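Local coordinates for 30S ribosomal protein S6 (Thermotoga maritima, PDB 1VMB) that probably binds 16S ribosomal RNA together with protein bS18, as a structural component of the small subunit of the bacterial ribosome, at residues Ile26-Pro29 and Asn30-Glu33; Lys45-Glu48 and Glu49-Gly53; Phe83-Gly87 and Gln88-Glu92. All blocks are in the same frame, centred on the assembly; numbering follows the deposited sequence. Where two conformers were deposited one is given.

How the contacts relate
From the N terminus, strand 19-27 runs into contact 1, where a beta turn closes the loop leading to helix 33-51. Contact 2 finishes that helix and turns the chain toward strand 54-66. After the hairpin to strand 73-85, contact 3 closes the loop into helix 91-98. The three follow one another in series; none nests within or crosses another. Contacts 2 and 3 touch, with centres about 8 Å apart: Arg50 packs on Asn89 and Glu92, Val51 on Asn89 and Ile46 on Glu92, the end of one helix beside the start of the other. Contact 1 lies opposite contact 3 across the chain's centre, their centres about 26 Å apart, and its centre is about 23 Å from that of contact 2.

Contact 1. Residues Ile26-Pro29 and Asn30-Glu33; sequences IIAP and NVPE
Ile27 and Val31 meet at about a right angle, the CG2 methyl of Ile27 lying 4.0 Å from CB of Val31 and nearly as close to its CG2. That same Val31 CG2 also touches CB of Ala28, 4.2 Å away, so one branch of the valine is shared between two successive residues of the incoming chain. The polar member of this first shell is Asn30. Its CG sits between the backbone N and the carbonyl carbon (chi1 61°), which folds the amide back over the turn and brings OD1 to 3.4 Å from Ala28 CB, a contact of carbonyl oxygen with methyl.

These side chains are brought together by a type I beta turn from Ala28 to Val31. Val31 N donates to Ala28 O over 3.3 Å, a long but fairly straight bond (160° at the hydrogen). Pro29 and Asn30 fill the two central positions, and the proline ring restrains phi close to the value the first of them requires. The turn lies in the first connection, strand to helix, of a ferredoxin-like fold, beta-alpha-beta-beta-alpha-beta. It links strand 19-27 to helix 33-51, for which Pro32 occupies the N-cap position. Val31 O reaches forward to accept a hydrogen bond from Arg36 NH1 in the first turn of that helix.

Further out, Ile27 packs on Arg36 and Leu39 of the helix. Ala28 touches Phe73 and Ile104, while Pro29 leans on Phe73 and Met63. Backbone hydrogen bonds join Ile27 to Asp77 on one neighbouring strand and Ile26 to Ile104 and Arg105 on the other.

Contact 2. Residues Lys45-Glu48 and Glu49-Gly53; sequences KIIE and ERVKG. With EDO (1,2-ethanediol), chain B.
Lys45 and Glu49, one helical turn apart, face each other obliquely at the C-terminal end of helix 33-51, which finishes in a wider pi-type turn. A bend at chi2 (-64°) lays CD of Lys45 alongside Glu49 OE2, 3.6 Å away, while the ammonium makes only a weak bond to the same oxygen. In this salt bridge NZ of Lys45 is 3.5 Å from Glu49 OE2, and a water supports it: this water accepts from Lys45 NZ, donates to Glu49 OE2 and makes a weaker bond to Glu48 OE1. The other carboxylate oxygen, Glu49 OE1, takes a hydrogen bond of 2.8 Å from O2 of an ethanediol, probably left by the crystallisation liquor. In one of its two conformers Arg50 meets that diol at the edge of its guanidinium, through NE and NH2.

On the inner side Ile47 and Val51 have only a loose mutual contact, and both lean on Phe83 of the sheet and Leu93 of helix 91-98 in this ferredoxin-like fold.

The widening shows in the backbone. Ile46 O accepts twice, from Arg50 N at 2.9 Å with a bent bond (143°) and from Val51 N at 3.0 Å with a straighter one (166°), the latter in the carbonyl plane. Lys52 then leaves helical geometry with positive phi, and its NZ folds back to bond Glu49 O. Gly53 N returns to Ile47 O at 2.8 Å, six residues back. Beyond it a single water donates to both Glu48 O, at 2.6 Å, and Gly53 O.

Contact 3. Residues Phe83-Gly87 and Gln88-Glu92; sequences FRCDG and QNLQE
Leu90 pushes its CD2 methyl between Cys85 and Phe83, 3.9 Å from Cys85 SG and 4.1 Å from Phe83 CE2, where it meets the ring at its edge. This is the close, apolar half of the contact. The thiol has a second task: with SG held between the backbone N and the carbonyl carbon (chi1 68°), it accepts the N-H of Gly87 at 3.5 Å. Replacing Cys85 by an alanine would probably leave Gly87 N without that acceptor and open a gap beside Leu90 CD2.

The solvent side is polar and bridged by water. Asp86 forms an Asx turn, its OD1 receiving Gln88 N at 2.8 Å from above the carboxylate plane. Gln88 curls back, bent at chi2, to give its NE2 proton to Asp86 O at 2.9 Å; the acceptor lies in the amide plane, and the bond is nearly straight (164°). Carboxylate and amide planes stand 74° apart. Gly87, with positive phi, lets the chain turn between these two residues. Three waters bridge the two segments: one joins Asp86 OD1 to Asn89 N, another Asp86 OD2 to Asn89 ND2, and a third receives Leu90 N and donates to Gly87 O at 2.7 Å.

The loop carries the chain from strand 73-85 into helix 91-98 of the ferredoxin-like fold. Its apolar floor belongs to the core: Cys85 packs on Val51 of helix 33-51, the ring of Phe83 meets that of Tyr21 on strand 19-27, and Leu90 also touches Tyr21, while Gln88 lies on Arg19 of the same strand.

Contact 1. Residues Ile26-Pro29 and Asn30-Glu33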
# COMPACT_ATOMS: atom_id res chain seq x y z
N ILE A 26 5.65 -1.81 -4.28
CA ILE A 26 7.09 -1.70 -4.52
C ILE A 26 7.29 -0.92 -5.82
O ILE A 26 6.75 -1.29 -6.84
CB ILE A 26 7.71 -3.13 -4.66
CG1 ILE A 26 7.40 -3.95 -3.40
CG2 ILE A 26 9.18 -3.08 -4.93
CD1 ILE A 26 7.83 -5.38 -3.45
N ILE A 27 8.06 0.15 -5.76
CA ILE A 27 8.36 0.99 -6.89
C ILE A 27 9.70 0.57 -7.47
O ILE A 27 10.71 0.26 -6.74
CB ILE A 27 8.35 2.50 -6.46
CG1 ILE A 27 7.00 2.91 -5.80
CG2 ILE A 27 8.70 3.36 -7.66
CD1 ILE A 27 7.01 4.29 -5.13
N ALA A 28 9.72 0.55 -8.79
CA ALA A 28 10.90 0.23 -9.54
C ALA A 28 12.07 1.11 -9.14
O ALA A 28 11.94 2.34 -8.92
CB ALA A 28 10.63 0.39 -11.02
N PRO A 29 13.24 0.50 -9.11
CA PRO A 29 14.42 1.24 -8.65
C PRO A 29 15.02 2.25 -9.63
O PRO A 29 15.89 3.00 -9.24
CB PRO A 29 15.41 0.12 -8.32
CG PRO A 29 15.10 -0.88 -9.37
CD PRO A 29 13.59 -0.89 -9.46
N ASN A 30 14.55 2.28 -10.88
CA ASN A 30 14.99 3.26 -11.86
C ASN A 30 14.11 4.52 -11.90
O ASN A 30 14.29 5.38 -12.73
CB ASN A 30 15.12 2.63 -13.24
CG ASN A 30 13.82 2.08 -13.76
OD1 ASN A 30 12.82 1.96 -13.04
ND2 ASN A 30 13.85 1.70 -15.03
N VAL A 31 13.18 4.60 -10.98
CA VAL A 31 12.36 5.81 -10.79
C VAL A 31 13.09 6.70 -9.79
O VAL A 31 13.40 6.26 -8.70
CB VAL A 31 10.96 5.43 -10.27
CG1 VAL A 31 10.09 6.64 -10.05
CG2 VAL A 31 10.25 4.55 -11.23
N PRO A 32 13.41 7.94 -10.17
CA PRO A 32 14.08 8.89 -9.31
C PRO A 32 13.39 9.02 -7.97
O PRO A 32 12.16 8.96 -7.87
CB PRO A 32 13.93 10.18 -10.07
CG PRO A 32 13.87 9.72 -11.48
CD PRO A 32 13.05 8.55 -11.47
N GLU A 33 14.19 9.24 -6.93
CA GLU A 33 13.60 9.15 -5.58
C GLU A 33 12.48 10.17 -5.33
O GLU A 33 11.46 9.83 -4.67
CB GLU A 33 14.67 9.24 -4.51
CG GLU A 33 14.12 8.88 -3.15
CD GLU A 33 15.20 8.84 -2.09
OE1 GLU A 33 16.41 8.82 -2.40
OE2 GLU A 33 14.81 8.80 -0.91

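Contact 2. Residues Lys45-Glu48 and Glu49-Gly53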
# COMPACT_ATOMS: atom_id res chain seq x y z
N LYS A 45 -3.49 9.57 -1.60
CA LYS A 45 -4.66 10.29 -2.07
C LYS A 45 -5.73 9.38 -2.68
O LYS A 45 -6.97 9.59 -2.50
CB LYS A 45 -4.24 11.36 -3.08
CG LYS A 45 -3.66 12.64 -2.43
CD LYS A 45 -4.68 13.34 -1.60
CE LYS A 45 -4.18 14.62 -1.11
NZ LYS A 45 -5.26 15.45 -0.49
N ILE A 46 -5.31 8.33 -3.37
CA ILE A 46 -6.27 7.33 -3.87
C ILE A 46 -7.05 6.66 -2.70
O ILE A 46 -8.29 6.53 -2.76
CB ILE A 46 -5.59 6.26 -4.72
CG1 ILE A 46 -5.06 6.89 -6.02
CG2 ILE A 46 -6.54 5.13 -5.01
CD1 ILE A 46 -6.08 7.28 -6.96
N ILE A 47 -6.32 6.24 -1.68
CA ILE A 47 -6.96 5.69 -0.48
C ILE A 47 -7.90 6.72 0.19
O ILE A 47 -9.07 6.37 0.51
CB ILE A 47 -5.91 5.11 0.49
CG1 ILE A 47 -5.19 3.90 -0.13
CG2 ILE A 47 -6.53 4.73 1.85
CD1 ILE A 47 -3.87 3.59 0.57
N GLU A 48 -7.47 7.97 0.40
CA GLU A 48 -8.28 8.96 1.04
C GLU A 48 -9.56 9.34 0.27
O GLU A 48 -10.66 9.38 0.84
CB GLU A 48 -7.43 10.20 1.41
CG GLU A 48 -6.36 9.87 2.46
CD GLU A 48 -5.29 10.93 2.70
OE1 GLU A 48 -5.01 11.70 1.76
OE2 GLU A 48 -4.78 10.99 3.86
N GLU A 49 -9.39 9.66 -1.01
CA GLU A 49 -10.39 10.28 -1.85
C GLU A 49 -11.25 9.29 -2.66
O GLU A 49 -12.39 9.62 -3.00
CB GLU A 49 -9.71 11.25 -2.84
CG GLU A 49 -8.97 12.35 -2.08
CD GLU A 49 -8.39 13.46 -2.95
OE1 GLU A 49 -8.28 13.28 -4.19
OE2 GLU A 49 -8.05 14.50 -2.36
N ARG A 50 -10.71 8.11 -2.96
CA ARG A 50 -11.43 7.12 -3.82
C ARG A 50 -11.89 5.85 -3.04
O ARG A 50 -13.07 5.47 -3.13
CB ARG A 50 -10.63 6.81 -5.08
CG ARG A 50 -10.37 8.07 -5.89
CD ARG A 50 -11.60 8.82 -6.35
NE ARG A 50 -11.18 9.93 -7.22
CZ ARG A 50 -11.91 10.52 -8.16
NH1 ARG A 50 -13.15 10.12 -8.47
NH2 ARG A 50 -11.34 11.51 -8.85
N VAL A 51 -10.96 5.25 -2.29
CA VAL A 51 -11.29 4.16 -1.38
C VAL A 51 -12.19 4.68 -0.24
O VAL A 51 -13.00 3.92 0.33
CB VAL A 51 -10.03 3.49 -0.80
CG1 VAL A 51 -10.35 2.40 0.21
CG2 VAL A 51 -9.12 2.95 -1.92
N LYS A 52 -12.02 5.97 0.07
CA LYS A 52 -12.62 6.62 1.24
C LYS A 52 -12.16 5.98 2.53
O LYS A 52 -12.99 5.67 3.43
CB LYS A 52 -14.14 6.60 1.15
CG LYS A 52 -14.69 7.11 -0.16
CD LYS A 52 -14.40 8.57 -0.37
CE LYS A 52 -15.27 9.18 -1.49
NZ LYS A 52 -14.82 10.58 -1.75
N GLY A 53 -10.85 5.77 2.60
CA GLY A 53 -10.19 5.14 3.72
C GLY A 53 -9.53 6.21 4.59
O GLY A 53 -9.27 7.34 4.12
C1 EDO B . -7.18 10.75 -7.89
O1 EDO B . -8.31 11.01 -8.74
C2 EDO B . -7.44 10.97 -6.39
O2 EDO B . -8.81 11.28 -6.08
O HOH W 1 -7.41 13.73 0.65
O HOH W 2 -11.43 9.17 3.34

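Contact 3. Residues Phe83-Gly87 and Gln88-Glu92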
# COMPACT_ATOMS: atom_id res chain seq x y z
N PHE A 83 -4.56 1.21 6.59
CA PHE A 83 -5.74 2.08 6.53
C PHE A 83 -7.03 1.35 6.92
O PHE A 83 -7.09 0.13 7.00
CB PHE A 83 -5.91 2.71 5.14
CG PHE A 83 -6.20 1.73 4.03
CD1 PHE A 83 -5.17 1.10 3.39
CD2 PHE A 83 -7.50 1.51 3.58
CE1 PHE A 83 -5.41 0.24 2.33
CE2 PHE A 83 -7.74 0.62 2.51
CZ PHE A 83 -6.70 -0.02 1.91
N ARG A 84 -8.08 2.11 7.14
CA ARG A 84 -9.39 1.50 7.52
C ARG A 84 -10.44 2.09 6.58
O ARG A 84 -10.38 3.27 6.21
CB ARG A 84 -9.75 1.71 9.00
CG ARG A 84 -9.64 3.04 9.53
CD ARG A 84 -9.59 3.13 11.10
NE ARG A 84 -8.69 2.12 11.63
CZ ARG A 84 -8.18 2.14 12.85
NH1 ARG A 84 -8.43 3.17 13.68
NH2 ARG A 84 -7.38 1.16 13.24
N CYS A 85 -11.37 1.24 6.19
CA CYS A 85 -12.46 1.68 5.39
C CYS A 85 -13.57 0.64 5.52
O CYS A 85 -13.42 -0.33 6.22
CB CYS A 85 -12.01 1.86 3.96
SG CYS A 85 -11.60 0.29 3.15
N ASP A 86 -14.69 0.88 4.85
CA ASP A 86 -15.85 -0.01 4.91
C ASP A 86 -15.78 -1.21 4.00
O ASP A 86 -16.70 -2.04 3.99
CB ASP A 86 -17.14 0.78 4.65
CG ASP A 86 -17.28 1.30 3.21
OD1 ASP A 86 -16.48 0.99 2.28
OD2 ASP A 86 -18.24 2.10 2.96
N GLY A 87 -14.69 -1.30 3.27
CA GLY A 87 -14.39 -2.42 2.38
C GLY A 87 -15.11 -2.38 1.04
O GLY A 87 -15.03 -3.35 0.26
N GLN A 88 -15.80 -1.28 0.76
CA GLN A 88 -16.72 -1.27 -0.41
C GLN A 88 -16.06 -0.68 -1.66
O GLN A 88 -16.56 -0.87 -2.79
CB GLN A 88 -18.00 -0.51 -0.10
CG GLN A 88 -18.85 -1.12 1.01
CD GLN A 88 -18.88 -2.62 0.95
OE1 GLN A 88 -19.61 -3.20 0.16
NE2 GLN A 88 -18.10 -3.28 1.82
N ASN A 89 -14.96 0.06 -1.49
CA ASN A 89 -14.32 0.71 -2.62
C ASN A 89 -12.85 0.34 -2.80
O ASN A 89 -12.04 1.12 -3.33
CB ASN A 89 -14.56 2.21 -2.57
CG ASN A 89 -16.01 2.55 -2.85
OD1 ASN A 89 -16.50 2.46 -3.98
ND2 ASN A 89 -16.73 2.80 -1.81
N LEU A 90 -12.48 -0.87 -2.40
CA LEU A 90 -11.09 -1.27 -2.47
C LEU A 90 -10.63 -1.35 -3.92
O LEU A 90 -9.44 -1.24 -4.20
CB LEU A 90 -10.87 -2.63 -1.86
CG LEU A 90 -11.12 -2.72 -0.35
CD1 LEU A 90 -11.10 -4.21 0.05
CD2 LEU A 90 -10.02 -1.92 0.30
N GLN A 91 -11.53 -1.63 -4.84
CA GLN A 91 -11.10 -1.68 -6.25
C GLN A 91 -10.48 -0.38 -6.78
O GLN A 91 -9.70 -0.41 -7.76
CB GLN A 91 -12.28 -2.06 -7.12
CG GLN A 91 -13.28 -0.93 -7.26
CD GLN A 91 -14.27 -0.75 -6.08
OE1 GLN A 91 -14.27 -1.54 -5.08
NE2 GLN A 91 -15.14 0.26 -6.23
N GLU A 92 -10.78 0.75 -6.14
CA GLU A 92 -10.19 2.03 -6.50
C GLU A 92 -8.67 1.97 -6.36
O GLU A 92 -7.92 2.51 -7.16
CB GLU A 92 -10.77 3.18 -5.67
CG GLU A 92 -12.22 3.44 -5.91
CD GLU A 92 -12.54 4.10 -7.24
OE1 GLU A 92 -11.63 4.54 -7.98
OE2 GLU A 92 -13.74 4.19 -7.52
O HOH W 3 -13.89 1.31 0.92
O HOH W 4 -16.76 3.86 1.24
O HOH W 5 -14.33 -3.27 -2.32